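Local structure of alpha-1,2-mannosidase (Bacteroides thetaiotaomicron, 2WW2) at residues Gly272-Glu277 against Lys660-His665. The protein is an inverting alpha-mannosidase of the calcium-dependent glycoside hydrolase family GH92, probably acting on alpha-1,2-linked mannose. Sequence-based numbering, arbitrary orientation.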
# COMPACT_ATOMS: atom_id res chain seq x y z
N GLY A 272 -38.80 10.15 -16.00
CA GLY A 272 -38.93 11.44 -16.69
C GLY A 272 -39.21 12.62 -15.77
O GLY A 272 -39.24 13.77 -16.22
N ARG A 273 -39.41 12.35 -14.48
CA ARG A 273 -39.55 13.45 -13.54
C ARG A 273 -38.27 14.27 -13.40
O ARG A 273 -38.32 15.40 -12.92
CB ARG A 273 -40.04 12.99 -12.17
CG ARG A 273 -41.44 12.40 -12.22
CD ARG A 273 -42.03 12.36 -10.83
NE ARG A 273 -43.33 11.72 -10.82
CZ ARG A 273 -43.98 11.38 -9.71
NH1 ARG A 273 -43.41 11.63 -8.54
NH2 ARG A 273 -45.17 10.80 -9.77
N VAL A 274 -37.13 13.70 -13.79
CA VAL A 274 -35.94 14.51 -13.99
C VAL A 274 -35.41 14.34 -15.41
O VAL A 274 -35.08 13.22 -15.85
CB VAL A 274 -34.84 14.35 -12.88
CG1 VAL A 274 -34.50 12.90 -12.64
CG2 VAL A 274 -33.57 15.17 -13.24
N GLU A 275 -35.39 15.43 -16.15
CA GLU A 275 -35.01 15.38 -17.55
C GLU A 275 -33.61 15.92 -17.73
O GLU A 275 -33.40 17.13 -17.62
CB GLU A 275 -35.92 16.27 -18.39
CG GLU A 275 -37.33 15.83 -18.59
CD GLU A 275 -38.02 16.72 -19.64
OE1 GLU A 275 -38.80 17.60 -19.25
OE2 GLU A 275 -37.74 16.56 -20.85
N ALA A 276 -32.66 15.05 -18.06
CA ALA A 276 -31.29 15.47 -18.33
C ALA A 276 -31.07 15.70 -19.82
O ALA A 276 -31.45 14.85 -20.65
CB ALA A 276 -30.31 14.43 -17.81
N GLU A 277 -30.45 16.83 -20.17
CA GLU A 277 -30.17 17.18 -21.57
C GLU A 277 -28.74 17.72 -21.71
O GLU A 277 -28.23 18.40 -20.80
CB GLU A 277 -31.15 18.26 -22.08
CG GLU A 277 -32.63 17.87 -22.03
CD GLU A 277 -33.54 19.03 -22.42
OE1 GLU A 277 -33.55 19.40 -23.60
OE2 GLU A 277 -34.24 19.58 -21.54
N LYS A 660 -25.69 19.88 -19.46
CA LYS A 660 -25.94 21.27 -19.82
C LYS A 660 -27.27 21.75 -19.22
O LYS A 660 -27.49 22.95 -19.02
CB LYS A 660 -25.91 21.48 -21.34
CG LYS A 660 -24.49 21.41 -21.89
CD LYS A 660 -24.44 21.47 -23.40
CE LYS A 660 -23.02 21.28 -23.90
NZ LYS A 660 -22.11 22.34 -23.37
N LYS A 661 -28.14 20.79 -18.91
CA LYS A 661 -29.45 21.13 -18.36
C LYS A 661 -30.14 19.95 -17.69
O LYS A 661 -30.14 18.83 -18.22
CB LYS A 661 -30.36 21.66 -19.49
CG LYS A 661 -31.63 22.34 -19.00
CD LYS A 661 -32.54 22.68 -20.18
CE LYS A 661 -33.58 23.67 -19.76
NZ LYS A 661 -34.39 24.12 -20.95
N VAL A 662 -30.70 20.17 -16.50
CA VAL A 662 -31.62 19.20 -15.93
C VAL A 662 -32.88 19.97 -15.55
O VAL A 662 -32.81 21.12 -15.10
CB VAL A 662 -31.09 18.46 -14.66
CG1 VAL A 662 -30.20 17.29 -15.03
CG2 VAL A 662 -30.40 19.42 -13.73
N THR A 663 -34.03 19.34 -15.77
CA THR A 663 -35.31 19.91 -15.40
C THR A 663 -36.00 18.94 -14.46
O THR A 663 -36.21 17.77 -14.78
CB THR A 663 -36.19 20.11 -16.63
OG1 THR A 663 -35.53 20.99 -17.55
CG2 THR A 663 -37.54 20.72 -16.25
N LEU A 664 -36.33 19.43 -13.27
CA LEU A 664 -37.02 18.63 -12.29
C LEU A 664 -38.51 18.97 -12.36
O LEU A 664 -38.90 20.13 -12.21
CB LEU A 664 -36.47 18.92 -10.89
CG LEU A 664 -35.08 18.38 -10.54
CD1 LEU A 664 -33.95 19.20 -11.22
CD2 LEU A 664 -34.90 18.42 -9.04
N HIS A 665 -39.34 17.95 -12.61
CA HIS A 665 -40.78 18.11 -12.69
C HIS A 665 -41.38 17.78 -11.35
O HIS A 665 -41.51 16.61 -10.97
CB HIS A 665 -41.35 17.21 -13.80
CG HIS A 665 -40.90 17.63 -15.16
ND1 HIS A 665 -41.24 18.85 -15.71
CD2 HIS A 665 -40.09 17.02 -16.06
CE1 HIS A 665 -40.67 18.96 -16.90
NE2 HIS A 665 -39.97 17.87 -17.14
O HOH W 1 -33.74 19.58 -19.00
O HOH W 2 -35.56 21.81 -22.08
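Glu275 and His665 both set CG anti to the carbonyl carbon, beside the backbone N (chi1 -71° and -66°); CB of His665 points toward 272-277, and beyond CG the extended Glu275 chain carries OE1 to His665 NE2. Glu275 OE1 takes the NE2-H at the ring edge in a nearly straight bond; 2.4 Å from NE2 to OE1 is shorter than normal, its exact length doubtful. Carboxylate and ring lie nearly coplanar, 24° apart, and ND1 bonds Asn671 OD1, so both ring nitrogens have acceptors, which probably fixes the ring's rotation. An alanine in place of Glu275 would probably leave His665 NE2 without its acceptor and the ring edge less tightly positioned. On the face that carries Glu275, Glu277 and Lys661 run side by side, OE2 and NZ 4.6 Å apart and bridged by a water. A second water donates to Glu277 OE2 and Glu275 O and accepts from Thr663 OG1. Backbone bonds pair Glu275 with Thr663 in both directions, and Arg273 O receives His665 N at 2.8 Å. On the other face, Ala276 CB packs on Val662 CG1 at 4.0 Å, and helix 281-294 covers Val274 and Ala276. Lys660 and Lys661 both oppose Glu277, a classic beta bulge where strand 274-277, antiparallel to 661-665, edges the mixed sheet of the GH92 catalytic region.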